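Local structure of pngf-ii (Elizabethkingia meningoseptica, 4R4X) at residues 381-386 against 421-426; 299-304 against 529-534; 295-300 against 333-338. The protein is a peptide:N-glycosidase of the PNGase F kind that probably cleaves N-linked glycans from the asparagines of glycoproteins. All blocks are in the same frame, centred on the assembly; numbering follows the deposited sequence.

Contact 1 (381-386 against 421-426)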
ATOM      1  N   PRO A 381      -2.696 -19.100  11.651  1.00 14.92           N
ATOM      2  CA  PRO A 381      -3.788 -19.416  10.729  1.00 14.75           C
ATOM      3  C   PRO A 381      -4.535 -20.657  11.212  1.00 15.33           C
ATOM      4  O   PRO A 381      -3.909 -21.694  11.389  1.00 15.17           O
ATOM      5  CB  PRO A 381      -3.074 -19.725   9.413  1.00 14.95           C
ATOM      6  CG  PRO A 381      -1.698 -20.159   9.804  1.00 15.13           C
ATOM      7  CD  PRO A 381      -1.369 -19.403  11.081  1.00 14.80           C
ATOM      8  N   VAL A 382      -5.841 -20.546  11.444  1.00 14.71           N
ATOM      9  CA  VAL A 382      -6.611 -21.635  12.047  1.00 15.10           C
ATOM     10  C   VAL A 382      -7.521 -22.339  11.051  1.00 14.02           C
ATOM     11  O   VAL A 382      -7.669 -23.547  11.109  1.00 13.93           O
ATOM     12  CB  VAL A 382      -7.381 -21.181  13.305  1.00 16.41           C
ATOM     13  CG1 VAL A 382      -6.406 -20.887  14.437  1.00 16.94           C
ATOM     14  CG2 VAL A 382      -8.220 -19.958  13.048  1.00 17.40           C
ATOM     15  N   PHE A 383      -8.095 -21.596  10.102  1.00 13.40           N
ATOM     16  CA  PHE A 383      -8.861 -22.221   9.040  1.00 12.64           C
ATOM     17  C   PHE A 383      -8.877 -21.359   7.795  1.00 12.66           C
ATOM     18  O   PHE A 383      -8.642 -20.146   7.843  1.00 12.94           O
ATOM     19  CB  PHE A 383     -10.300 -22.545   9.466  1.00 12.81           C
ATOM     20  CG  PHE A 383     -11.098 -21.358   9.921  1.00 12.73           C
ATOM     21  CD1 PHE A 383     -11.852 -20.630   9.031  1.00 13.26           C
ATOM     22  CD2 PHE A 383     -11.162 -21.030  11.269  1.00 13.40           C
ATOM     23  CE1 PHE A 383     -12.586 -19.535   9.455  1.00 13.21           C
ATOM     24  CE2 PHE A 383     -11.914 -19.952  11.713  1.00 13.35           C
ATOM     25  CZ  PHE A 383     -12.619 -19.200  10.798  1.00 13.92           C
ATOM     26  N   ASN A 384      -9.154 -22.017   6.680  1.00 13.10           N
ATOM     27  CA  ASN A 384      -9.373 -21.348   5.403  1.00 13.50           C
ATOM     28  C   ASN A 384     -10.135 -22.293   4.494  1.00 13.32           C
ATOM     29  O   ASN A 384      -9.581 -23.308   4.053  1.00 13.26           O
ATOM     30  CB  ASN A 384      -8.050 -20.963   4.765  1.00 13.84           C
ATOM     31  CG  ASN A 384      -8.223 -19.957   3.641  1.00 14.80           C
ATOM     32  OD1 ASN A 384      -9.275 -19.875   2.995  1.00 13.80           O
ATOM     33  ND2 ASN A 384      -7.190 -19.158   3.422  1.00 16.19           N
ATOM     34  N   THR A 385     -11.405 -21.980   4.249  1.00 12.84           N
ATOM     35  CA  THR A 385     -12.231 -22.800   3.393  1.00 13.17           C
ATOM     36  C   THR A 385     -12.165 -22.404   1.935  1.00 13.10           C
ATOM     37  O   THR A 385     -12.666 -23.129   1.102  1.00 13.71           O
ATOM     38  CB  THR A 385     -13.715 -22.799   3.809  1.00 12.95           C
ATOM     39  OG1 THR A 385     -14.314 -21.522   3.524  1.00 12.77           O
ATOM     40  CG2 THR A 385     -13.857 -23.138   5.313  1.00 13.71           C
ATOM     41  N   THR A 386     -11.558 -21.266   1.629  1.00 12.96           N
ATOM     42  CA  THR A 386     -11.512 -20.776   0.257  1.00 13.02           C
ATOM     43  C   THR A 386     -10.728 -21.731  -0.656  1.00 13.79           C
ATOM     44  O   THR A 386      -9.531 -21.968  -0.437  1.00 13.29           O
ATOM     45  CB  THR A 386     -10.883 -19.374   0.193  1.00 12.98           C
ATOM     46  OG1 THR A 386     -11.583 -18.472   1.068  1.00 12.54           O
ATOM     47  CG2 THR A 386     -10.918 -18.824  -1.247  1.00 13.32           C
ATOM     48  N   LEU A 421      -9.929 -12.822  16.255  1.00 13.08           N
ATOM     49  CA  LEU A 421     -10.009 -13.618  15.056  1.00 12.86           C
ATOM     50  C   LEU A 421     -10.166 -12.673  13.883  1.00 12.24           C
ATOM     51  O   LEU A 421     -11.158 -11.948  13.800  1.00 12.25           O
ATOM     52  CB  LEU A 421     -11.185 -14.596  15.099  1.00 13.39           C
ATOM     53  CG  LEU A 421     -11.260 -15.559  13.906  1.00 13.81           C
ATOM     54  CD1 LEU A 421     -10.087 -16.521  13.896  1.00 14.07           C
ATOM     55  CD2 LEU A 421     -12.561 -16.352  13.904  1.00 14.05           C
ATOM     56  N   ARG A 422      -9.162 -12.664  13.012  1.00 11.52           N
ATOM     57  CA  ARG A 422      -9.231 -11.956  11.733  1.00 12.01           C
ATOM     58  C   ARG A 422     -10.015 -12.853  10.815  1.00 11.96           C
ATOM     59  O   ARG A 422      -9.557 -13.944  10.471  1.00 11.54           O
ATOM     60  CB  ARG A 422      -7.831 -11.711  11.176  1.00 12.08           C
ATOM     61  CG  ARG A 422      -7.765 -11.009   9.815  1.00 12.72           C
ATOM     62  CD  ARG A 422      -6.314 -10.955   9.367  1.00 13.47           C
ATOM     63  NE  ARG A 422      -6.085 -10.311   8.072  1.00 13.47           N
ATOM     64  CZ  ARG A 422      -6.015 -10.934   6.897  1.00 12.94           C
ATOM     65  NH1 ARG A 422      -5.752 -10.229   5.811  1.00 13.47           N
ATOM     66  NH2 ARG A 422      -6.205 -12.239   6.789  1.00 13.67           N
ATOM     67  N   TYR A 423     -11.201 -12.398  10.433  1.00 12.28           N
ATOM     68  CA  TYR A 423     -12.197 -13.256   9.810  1.00 11.79           C
ATOM     69  C   TYR A 423     -12.679 -12.631   8.508  1.00 11.62           C
ATOM     70  O   TYR A 423     -13.199 -11.504   8.501  1.00 11.51           O
ATOM     71  CB  TYR A 423     -13.374 -13.449  10.757  1.00 11.74           C
ATOM     72  CG  TYR A 423     -14.486 -14.352  10.261  1.00 11.94           C
ATOM     73  CD1 TYR A 423     -14.289 -15.721  10.125  1.00 12.80           C
ATOM     74  CD2 TYR A 423     -15.754 -13.845   9.984  1.00 12.04           C
ATOM     75  CE1 TYR A 423     -15.315 -16.558   9.699  1.00 13.37           C
ATOM     76  CE2 TYR A 423     -16.795 -14.678   9.595  1.00 12.53           C
ATOM     77  CZ  TYR A 423     -16.568 -16.033   9.449  1.00 13.05           C
ATOM     78  OH  TYR A 423     -17.565 -16.874   9.014  1.00 14.66           O
ATOM     79  N   ILE A 424     -12.441 -13.348   7.418  1.00 11.43           N
ATOM     80  CA  ILE A 424     -12.887 -12.946   6.077  1.00 11.40           C
ATOM     81  C   ILE A 424     -13.959 -13.907   5.619  1.00 11.19           C
ATOM     82  O   ILE A 424     -13.715 -15.100   5.522  1.00 11.33           O
ATOM     83  CB  ILE A 424     -11.733 -12.941   5.061  1.00 11.73           C
ATOM     84  CG1 ILE A 424     -10.594 -12.075   5.579  1.00 12.22           C
ATOM     85  CG2 ILE A 424     -12.204 -12.411   3.702  1.00 11.82           C
ATOM     86  CD1 ILE A 424      -9.350 -12.088   4.706  1.00 12.90           C
ATOM     87  N   THR A 425     -15.144 -13.390   5.329  1.00 10.84           N
ATOM     88  CA  THR A 425     -16.246 -14.234   4.900  1.00 10.96           C
ATOM     89  C   THR A 425     -16.963 -13.681   3.681  1.00 10.94           C
ATOM     90  O   THR A 425     -17.267 -12.474   3.634  1.00 10.19           O
ATOM     91  CB  THR A 425     -17.280 -14.479   6.028  1.00 11.39           C
ATOM     92  OG1 THR A 425     -18.341 -15.296   5.518  1.00 11.68           O
ATOM     93  CG2 THR A 425     -17.862 -13.144   6.586  1.00 11.65           C
ATOM     94  N   THR A 426     -17.232 -14.574   2.722  1.00 10.66           N
ATOM     95  CA  THR A 426     -18.129 -14.285   1.603  1.00 11.22           C
ATOM     96  C   THR A 426     -19.022 -15.482   1.288  1.00 11.93           C
ATOM     97  O   THR A 426     -18.606 -16.635   1.392  1.00 11.85           O
ATOM     98  CB  THR A 426     -17.382 -13.830   0.334  1.00 11.47           C
ATOM     99  OG1 THR A 426     -16.466 -14.832  -0.121  1.00 11.80           O
ATOM    100  CG2 THR A 426     -16.639 -12.546   0.594  1.00 11.58           C
TER
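Tyr423 OH, whose ring meets Phe383, shares Asn442 OD1 with Thr425 OG1, and its bond to that oxygen steadies the tyrosine ring. The two rings touch at their rims: Phe383 CZ comes 3.9 Å from Tyr423 CD1, each lying close to the plane of the other ring, so this is an edge-to-edge contact and not a stack. Phe383 reaches across because its CG sits between the backbone N and the carbonyl carbon (chi1 58°), which lays the end of the ring over Gly532, with Phe383 CZ 3.7 Å from Gly532 CA. Tyr423 extends from its own strand to meet it, CG anti to the backbone N. Beside the aromatic pair, Leu421 spreads its two methyls: CD1 packs 4.0 Å from Val382 CG2, while CD2 lies 4.2 Å from Phe383 CZ at the phenyl edge. All four residues are buried. Farther along, Asn384 OD1 accepts from Thr386 N at 3.0 Å (N-H...O 144°), an Asx turn where the strand gives way to loop. Strands 378-384 and 416-428 run nearly parallel, their short segments 17° apart, because strand 527-537 lies between them and pairs antiparallel with both. Val382 and Phe383 both face Gly532 on that middle strand, a classic beta bulge between strands 378-384 and 527-537 of the antiparallel sheet.

Contact 2 (299-304 against 529-534)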
ATOM      1  N   LEU A 299      -3.940 -12.668   2.266  1.00 12.75           N
ATOM      2  CA  LEU A 299      -3.578 -11.257   2.499  1.00 12.47           C
ATOM      3  C   LEU A 299      -4.744 -10.333   2.144  1.00 13.69           C
ATOM      4  O   LEU A 299      -5.009  -9.378   2.863  1.00 14.57           O
ATOM      5  CB  LEU A 299      -2.359 -10.834   1.677  1.00 12.47           C
ATOM      6  CG  LEU A 299      -1.046 -11.576   1.904  1.00 12.17           C
ATOM      7  CD1 LEU A 299       0.079 -10.823   1.178  1.00 12.64           C
ATOM      8  CD2 LEU A 299      -0.740 -11.683   3.408  1.00 12.57           C
HETATM    9  N   MSE A 300      -5.431 -10.641   1.049  1.00 14.44           N
HETATM   10  CA  MSE A 300      -6.489  -9.780   0.482  0.50 15.37           C
HETATM   11  C   MSE A 300      -7.429 -10.659  -0.296  1.00 14.44           C
HETATM   12  O   MSE A 300      -7.002 -11.362  -1.201  1.00 14.76           O
HETATM   13  CB  MSE A 300      -5.893  -8.724  -0.475  0.50 17.05           C
HETATM   14  CG  MSE A 300      -6.943  -7.878  -1.212  0.50 19.08           C
HETATM   15 SE   MSE A 300      -6.312  -7.253  -2.985  0.50 23.18          SE
HETATM   16  CE  MSE A 300      -4.454  -6.797  -2.531  0.50 21.84           C
ATOM     17  N   ARG A 301      -8.722 -10.640   0.052  1.00 13.47           N
ATOM     18  CA  ARG A 301      -9.761 -11.299  -0.715  1.00 14.14           C
ATOM     19  C   ARG A 301     -10.424 -10.222  -1.563  1.00 13.79           C
ATOM     20  O   ARG A 301     -10.812  -9.159  -1.041  1.00 14.05           O
ATOM     21  CB  ARG A 301     -10.785 -11.979   0.212  1.00 15.39           C
ATOM     22  CG  ARG A 301     -12.054 -12.494  -0.475  1.00 16.92           C
ATOM     23  CD  ARG A 301     -12.154 -13.999  -0.641  1.00 16.52           C
ATOM     24  NE  ARG A 301     -11.907 -14.753   0.589  1.00 16.31           N
ATOM     25  CZ  ARG A 301     -12.800 -15.134   1.509  1.00 15.86           C
ATOM     26  NH1 ARG A 301     -14.089 -14.835   1.415  1.00 15.71           N
ATOM     27  NH2 ARG A 301     -12.374 -15.803   2.584  1.00 14.96           N
ATOM     28  N   PHE A 302     -10.509 -10.468  -2.875  1.00 13.22           N
ATOM     29  CA  PHE A 302     -11.048  -9.486  -3.802  1.00 12.60           C
ATOM     30  C   PHE A 302     -11.887 -10.182  -4.858  1.00 12.68           C
ATOM     31  O   PHE A 302     -11.794 -11.404  -5.061  1.00 12.88           O
ATOM     32  CB  PHE A 302      -9.939  -8.625  -4.459  1.00 12.30           C
ATOM     33  CG  PHE A 302      -9.029  -9.383  -5.400  1.00 12.76           C
ATOM     34  CD1 PHE A 302      -7.945 -10.121  -4.912  1.00 12.92           C
ATOM     35  CD2 PHE A 302      -9.234  -9.347  -6.783  1.00 12.63           C
ATOM     36  CE1 PHE A 302      -7.114 -10.828  -5.775  1.00 13.55           C
ATOM     37  CE2 PHE A 302      -8.404 -10.057  -7.653  1.00 13.50           C
ATOM     38  CZ  PHE A 302      -7.341 -10.795  -7.155  1.00 12.91           C
ATOM     39  N   PHE A 303     -12.726  -9.399  -5.527  1.00 11.70           N
ATOM     40  CA  PHE A 303     -13.532  -9.931  -6.602  1.00 11.13           C
ATOM     41  C   PHE A 303     -13.310  -9.093  -7.827  1.00 10.73           C
ATOM     42  O   PHE A 303     -13.366  -7.876  -7.743  1.00 11.18           O
ATOM     43  CB  PHE A 303     -14.984  -9.977  -6.168  1.00 11.23           C
ATOM     44  CG  PHE A 303     -15.207 -10.973  -5.079  1.00 11.35           C
ATOM     45  CD1 PHE A 303     -14.940 -10.641  -3.766  1.00 11.40           C
ATOM     46  CD2 PHE A 303     -15.523 -12.279  -5.395  1.00 11.60           C
ATOM     47  CE1 PHE A 303     -15.029 -11.587  -2.753  1.00 11.87           C
ATOM     48  CE2 PHE A 303     -15.656 -13.232  -4.386  1.00 12.60           C
ATOM     49  CZ  PHE A 303     -15.382 -12.892  -3.063  1.00 11.76           C
ATOM     50  N   THR A 304     -13.045  -9.732  -8.960  1.00 11.07           N
ATOM     51  CA  THR A 304     -12.880  -8.972 -10.216  1.00 11.39           C
ATOM     52  C   THR A 304     -14.213  -8.394 -10.658  1.00 11.37           C
ATOM     53  O   THR A 304     -15.284  -8.954 -10.382  1.00 11.57           O
ATOM     54  CB  THR A 304     -12.266  -9.767 -11.389  1.00 11.71           C
ATOM     55  OG1 THR A 304     -13.225 -10.693 -11.925  1.00 12.19           O
ATOM     56  CG2 THR A 304     -11.010 -10.488 -10.983  1.00 11.99           C
ATOM     57  N   ASN A 529     -16.812 -19.044   1.516  1.00 11.39           N
ATOM     58  CA  ASN A 529     -15.370 -18.861   1.582  1.00 11.78           C
ATOM     59  C   ASN A 529     -15.039 -18.094   2.855  1.00 12.35           C
ATOM     60  O   ASN A 529     -15.302 -16.878   2.940  1.00 12.50           O
ATOM     61  CB  ASN A 529     -14.866 -18.066   0.383  1.00 12.87           C
ATOM     62  CG  ASN A 529     -14.872 -18.850  -0.906  1.00 13.09           C
ATOM     63  OD1 ASN A 529     -14.504 -20.016  -0.958  1.00 13.42           O
ATOM     64  ND2 ASN A 529     -15.221 -18.170  -1.977  1.00 14.16           N
ATOM     65  N   VAL A 530     -14.488 -18.794   3.848  1.00 12.44           N
ATOM     66  CA  VAL A 530     -14.188 -18.191   5.137  1.00 12.87           C
ATOM     67  C   VAL A 530     -12.751 -18.505   5.559  1.00 12.91           C
ATOM     68  O   VAL A 530     -12.261 -19.646   5.447  1.00 13.27           O
ATOM     69  CB  VAL A 530     -15.213 -18.583   6.235  1.00 13.15           C
ATOM     70  CG1 VAL A 530     -16.645 -18.387   5.748  1.00 13.22           C
ATOM     71  CG2 VAL A 530     -15.045 -20.018   6.676  1.00 13.71           C
ATOM     72  N   SER A 531     -12.047 -17.466   5.987  1.00 13.44           N
ATOM     73  CA  SER A 531     -10.742 -17.657   6.612  1.00 13.87           C
ATOM     74  C   SER A 531     -10.656 -16.975   7.970  1.00 13.49           C
ATOM     75  O   SER A 531     -11.293 -15.940   8.240  1.00 13.36           O
ATOM     76  CB  SER A 531      -9.607 -17.216   5.686  1.00 13.95           C
ATOM     77  OG  SER A 531      -9.486 -15.824   5.683  1.00 15.47           O
ATOM     78  N   GLY A 532      -9.849 -17.587   8.828  1.00 13.40           N
ATOM     79  CA  GLY A 532      -9.655 -17.138  10.187  1.00 13.42           C
ATOM     80  C   GLY A 532      -8.216 -17.243  10.598  1.00 13.63           C
ATOM     81  O   GLY A 532      -7.606 -18.307  10.490  1.00 13.46           O
ATOM     82  N   VAL A 533      -7.658 -16.116  11.013  1.00 13.13           N
ATOM     83  CA  VAL A 533      -6.328 -16.059  11.539  1.00 13.25           C
ATOM     84  C   VAL A 533      -6.429 -15.537  12.968  1.00 12.95           C
ATOM     85  O   VAL A 533      -7.051 -14.508  13.220  1.00 12.74           O
ATOM     86  CB  VAL A 533      -5.446 -15.131  10.686  1.00 13.47           C
ATOM     87  CG1 VAL A 533      -4.075 -14.981  11.291  1.00 13.79           C
ATOM     88  CG2 VAL A 533      -5.328 -15.697   9.279  1.00 14.14           C
ATOM     89  N   LEU A 534      -5.819 -16.255  13.897  1.00 13.09           N
ATOM     90  CA  LEU A 534      -5.769 -15.832  15.290  1.00 12.99           C
ATOM     91  C   LEU A 534      -4.631 -14.848  15.529  1.00 13.21           C
ATOM     92  O   LEU A 534      -3.511 -15.110  15.149  1.00 13.40           O
ATOM     93  CB  LEU A 534      -5.619 -17.051  16.198  1.00 13.92           C
ATOM     94  CG  LEU A 534      -5.542 -16.756  17.693  1.00 14.47           C
ATOM     95  CD1 LEU A 534      -6.838 -16.153  18.185  1.00 15.04           C
ATOM     96  CD2 LEU A 534      -5.242 -18.038  18.472  1.00 14.86           C
TER
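Strands 300-303 and 529-534 run nearly antiparallel, 162° apart, and their axes approach to 10.5 Å although two other strands, 493-504 and 416-428, come between them in the order of the sheet. Such a short gap means the sheet curls strongly here, and one long side chain is enough to reach across the concave side. Arg301 leaves its strand with CG anti to the backbone N, then bends at chi2 (106°) and again at chi3, which brings the guanidinium down onto the backbone of Asn529. Both terminal nitrogens converge on one acceptor. NH1 donates to Asn529 O at 2.8 Å, with an N-H...O angle of 137°, and NH2 adds a weak bond to Asn529 O at 3.1 Å. The donor NH1 stands well above the carbonyl plane, so this fork is held from over the peptide and not along a lone pair. Asn529 CB sits over one face of the guanidinium, toward its rim and 3.5 Å from Arg301 NH1, and the amide of Asn529 is turned steeply against that plane. Here the contact ties the two halves of a PNGase F-type enzyme together: Arg301 comes from the N-terminal PNGase F domain family, Asn529 from the C-terminal one, and both sit in the same curled antiparallel sheet. Ser531 N lies at the guanidinium edge, 3.8 Å from Arg301 NH2, without bonding to it. The hydroxyl of Ser531 instead joins Glu298 OE1, the same carboxylate oxygen that makes a salt bridge to Arg301 NH2. This shared acid holds the guanidinium from a second direction, and Arg301 NE has a long, weak ion pair with Asp250.

Contact 3 (295-300 against 333-338)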
ATOM      1  N   PRO A 295      -3.217 -24.011   7.232  1.00 14.61           N
ATOM      2  CA  PRO A 295      -3.877 -23.583   6.001  1.00 14.26           C
ATOM      3  C   PRO A 295      -3.245 -22.292   5.498  1.00 13.72           C
ATOM      4  O   PRO A 295      -2.536 -21.639   6.253  1.00 13.85           O
ATOM      5  CB  PRO A 295      -5.334 -23.362   6.444  1.00 14.69           C
ATOM      6  CG  PRO A 295      -5.248 -23.032   7.896  1.00 15.10           C
ATOM      7  CD  PRO A 295      -4.027 -23.720   8.432  1.00 14.87           C
ATOM      8  N   PHE A 296      -3.476 -21.913   4.240  1.00 13.40           N
ATOM      9  CA  PHE A 296      -2.883 -20.673   3.752  1.00 12.78           C
ATOM     10  C   PHE A 296      -3.565 -19.431   4.363  1.00 13.55           C
ATOM     11  O   PHE A 296      -4.674 -19.521   4.924  1.00 13.67           O
ATOM     12  CB  PHE A 296      -2.830 -20.622   2.217  1.00 13.39           C
ATOM     13  CG  PHE A 296      -4.139 -20.370   1.541  1.00 13.13           C
ATOM     14  CD1 PHE A 296      -4.546 -19.072   1.253  1.00 14.46           C
ATOM     15  CD2 PHE A 296      -4.957 -21.423   1.149  1.00 13.62           C
ATOM     16  CE1 PHE A 296      -5.748 -18.831   0.609  1.00 14.16           C
ATOM     17  CE2 PHE A 296      -6.157 -21.194   0.485  1.00 13.55           C
ATOM     18  CZ  PHE A 296      -6.555 -19.889   0.210  1.00 13.99           C
ATOM     19  N   ILE A 297      -2.857 -18.305   4.299  1.00 13.01           N
ATOM     20  CA  ILE A 297      -3.356 -17.014   4.775  1.00 13.62           C
ATOM     21  C   ILE A 297      -3.705 -16.145   3.576  1.00 13.94           C
ATOM     22  O   ILE A 297      -2.860 -15.944   2.661  1.00 13.54           O
ATOM     23  CB  ILE A 297      -2.316 -16.336   5.656  1.00 13.75           C
ATOM     24  CG1 ILE A 297      -2.220 -17.119   6.975  1.00 13.99           C
ATOM     25  CG2 ILE A 297      -2.620 -14.853   5.947  1.00 14.01           C
ATOM     26  CD1 ILE A 297      -1.129 -16.628   7.864  1.00 15.09           C
ATOM     27  N   GLU A 298      -4.927 -15.618   3.604  1.00 13.52           N
ATOM     28  CA  GLU A 298      -5.380 -14.612   2.623  1.00 13.92           C
ATOM     29  C   GLU A 298      -4.892 -13.224   3.009  1.00 13.16           C
ATOM     30  O   GLU A 298      -5.349 -12.650   4.016  1.00 12.91           O
ATOM     31  CB  GLU A 298      -6.910 -14.570   2.563  1.00 15.07           C
ATOM     32  CG  GLU A 298      -7.531 -15.876   2.231  1.00 16.79           C
ATOM     33  CD  GLU A 298      -9.043 -15.832   2.197  1.00 18.33           C
ATOM     34  OE1 GLU A 298      -9.665 -15.287   3.136  1.00 19.73           O
ATOM     35  OE2 GLU A 298      -9.611 -16.362   1.227  1.00 21.34           O
ATOM     36  N   LEU A 299      -3.940 -12.668   2.266  1.00 12.75           N
ATOM     37  CA  LEU A 299      -3.578 -11.257   2.499  1.00 12.47           C
ATOM     38  C   LEU A 299      -4.744 -10.333   2.144  1.00 13.69           C
ATOM     39  O   LEU A 299      -5.009  -9.378   2.863  1.00 14.57           O
ATOM     40  CB  LEU A 299      -2.359 -10.834   1.677  1.00 12.47           C
ATOM     41  CG  LEU A 299      -1.046 -11.576   1.904  1.00 12.17           C
ATOM     42  CD1 LEU A 299       0.079 -10.823   1.178  1.00 12.64           C
ATOM     43  CD2 LEU A 299      -0.740 -11.683   3.408  1.00 12.57           C
HETATM   44  N   MSE A 300      -5.431 -10.641   1.049  1.00 14.44           N
HETATM   45  CA  MSE A 300      -6.489  -9.780   0.482  0.50 15.37           C
HETATM   46  C   MSE A 300      -7.429 -10.659  -0.296  1.00 14.44           C
HETATM   47  O   MSE A 300      -7.002 -11.362  -1.201  1.00 14.76           O
HETATM   48  CB  MSE A 300      -5.893  -8.724  -0.475  0.50 17.05           C
HETATM   49  CG  MSE A 300      -6.943  -7.878  -1.212  0.50 19.08           C
HETATM   50 SE   MSE A 300      -6.312  -7.253  -2.985  0.50 23.18          SE
HETATM   51  CE  MSE A 300      -4.454  -6.797  -2.531  0.50 21.84           C
ATOM     52  N   THR A 333      -0.935  -4.711   8.205  1.00 11.70           N
ATOM     53  CA  THR A 333       0.035  -4.433   9.305  1.00 12.29           C
ATOM     54  C   THR A 333       0.007  -5.508  10.385  1.00 12.45           C
ATOM     55  O   THR A 333       1.061  -5.926  10.883  1.00 11.73           O
ATOM     56  CB  THR A 333      -0.224  -3.017   9.895  1.00 12.54           C
ATOM     57  OG1 THR A 333       0.019  -2.042   8.867  1.00 12.46           O
ATOM     58  CG2 THR A 333       0.657  -2.723  11.109  1.00 12.84           C
ATOM     59  N   GLU A 334      -1.186  -6.018  10.693  1.00 12.70           N
ATOM     60  CA  GLU A 334      -1.337  -7.100  11.671  1.00 13.52           C
ATOM     61  C   GLU A 334      -0.679  -8.460  11.299  1.00 13.73           C
ATOM     62  O   GLU A 334      -0.523  -9.329  12.167  1.00 13.26           O
ATOM     63  CB  GLU A 334      -2.842  -7.303  12.033  1.00 13.82           C
ATOM     64  CG  GLU A 334      -3.672  -8.146  11.068  1.00 15.04           C
ATOM     65  CD  GLU A 334      -4.188  -7.400   9.837  1.00 15.83           C
ATOM     66  OE1 GLU A 334      -3.659  -6.323   9.500  1.00 16.97           O
ATOM     67  OE2 GLU A 334      -5.132  -7.903   9.194  1.00 17.82           O
ATOM     68  N   LEU A 335      -0.320  -8.663  10.034  1.00 13.02           N
ATOM     69  CA  LEU A 335       0.355  -9.904   9.631  1.00 14.15           C
ATOM     70  C   LEU A 335       1.884  -9.798   9.646  1.00 14.21           C
ATOM     71  O   LEU A 335       2.591 -10.736   9.241  1.00 14.10           O
ATOM     72  CB  LEU A 335      -0.134 -10.346   8.238  1.00 14.12           C
ATOM     73  CG  LEU A 335      -1.640 -10.598   8.131  1.00 14.35           C
ATOM     74  CD1 LEU A 335      -2.056 -10.899   6.701  1.00 14.61           C
ATOM     75  CD2 LEU A 335      -2.033 -11.729   9.078  1.00 15.15           C
ATOM     76  N   ARG A 336       2.375  -8.660  10.119  1.00 14.67           N
ATOM     77  CA  ARG A 336       3.802  -8.412  10.269  1.00 16.48           C
ATOM     78  C   ARG A 336       4.581  -9.611  10.879  1.00 15.91           C
ATOM     79  O   ARG A 336       5.588 -10.008  10.329  1.00 16.30           O
ATOM     80  CB  ARG A 336       4.039  -7.128  11.081  1.00 17.82           C
ATOM     81  CG  ARG A 336       5.513  -6.730  11.182  1.00 20.36           C
ATOM     82  CD  ARG A 336       5.768  -5.649  12.226  1.00 21.89           C
ATOM     83  NE  ARG A 336       5.466  -6.170  13.557  1.00 24.72           N
ATOM     84  CZ  ARG A 336       6.246  -7.022  14.218  1.00 26.80           C
ATOM     85  NH1 ARG A 336       7.416  -7.426  13.723  1.00 27.53           N
ATOM     86  NH2 ARG A 336       5.853  -7.451  15.400  1.00 31.00           N
ATOM     87  N   PRO A 337       4.086 -10.207  11.982  1.00 16.53           N
ATOM     88  CA  PRO A 337       4.814 -11.341  12.580  1.00 16.63           C
ATOM     89  C   PRO A 337       4.985 -12.551  11.655  1.00 17.57           C
ATOM     90  O   PRO A 337       5.945 -13.286  11.807  1.00 17.00           O
ATOM     91  CB  PRO A 337       3.965 -11.712  13.798  1.00 16.67           C
ATOM     92  CG  PRO A 337       3.235 -10.445  14.128  1.00 16.95           C
ATOM     93  CD  PRO A 337       2.912  -9.834  12.784  1.00 16.09           C
ATOM     94  N   GLN A 338       4.070 -12.749  10.712  1.00 16.81           N
ATOM     95  CA  GLN A 338       4.155 -13.843   9.770  1.00 18.57           C
ATOM     96  C   GLN A 338       5.042 -13.475   8.573  1.00 19.42           C
ATOM     97  O   GLN A 338       5.551 -14.359   7.907  1.00 23.14           O
ATOM     98  CB  GLN A 338       2.737 -14.240   9.319  1.00 19.21           C
ATOM     99  CG  GLN A 338       2.615 -15.441   8.393  1.00 21.02           C
ATOM    100  CD  GLN A 338       2.990 -16.761   9.054  1.00 21.70           C
ATOM    101  OE1 GLN A 338       3.669 -17.604   8.455  1.00 25.37           O
ATOM    102  NE2 GLN A 338       2.558 -16.942  10.287  1.00 20.23           N
TER
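Leu299 and Leu335 make the tight end of this contact, with Leu299 CD2 only 3.6 Å from Leu335 CD1. That same Leu335 methyl also lies 4.1 Å from Ile297 CG2, so a single carbon is wedged between two residues of the strand segment. Leu335 reaches this spot with CG anti to the carbonyl carbon (chi1 -59°), and its chain runs past Ile297 in the opposite direction while crossing Leu299 at a slant. Ile297 splits its two branches between partners: CG2 goes to Leu335, and the longer arm ends in CD1, 4.0 Å from Gln338 CG. Here the contact begins to thin out, since Gln338 brings only the aliphatic part of a bent chain, touching Ile253 and Pro255 as well. Beyond it, Arg336 and Pro337 stand on the outer side of the helical turn, partly exposed and not touching the strand segment. The turn is shaped by its own backbone, with Arg336 N bonded to Thr333 O at 3.1 Å and Gln338 N to Leu335 O at 2.9 Å, which leaves Leu335 and Gln338 facing the same way. On the strand side, Glu298 projects away from the helical turn, and its OE2 bonds Thr386 OG1. The chain turns a corner at Leu299, where Leu299 and Met300 both face Val251 in a classic beta bulge, and the end of the Leu299 side chain comes near the helical turn. Leu335 lies on the link between strand 326-331 of a four-stranded antiparallel sheet and strand 343-350 of the nine-stranded one: a short helical connection between two antiparallel sheets, packed on strand 297-303, as in the beta-sandwich domains of PNGase F.

How the contacts relate
All three contacts reach the same nine-stranded antiparallel sheet, contact 3 through strand 297-303. Contacts 1 and 2 have centres about 6 Å apart, and the centre of contact 3 lies about 11 Å from the first and 10 Å from the second. Contacts 2 and 3 both start from strand 297-303 and share Leu299 and Met300; both segments of contact 3 precede those of contact 1 along the chain, while contact 1 falls between the segments of contact 2. Strand 527-537 of contact 2 runs between the two strands of contact 1. Arg422 and Glu334 add a salt bridge from contact 1 to contact 3. Contact 2 joins portions 225 residues apart, linking the N- and C-terminal PNGase F domains; the other two join portions about 35 apart.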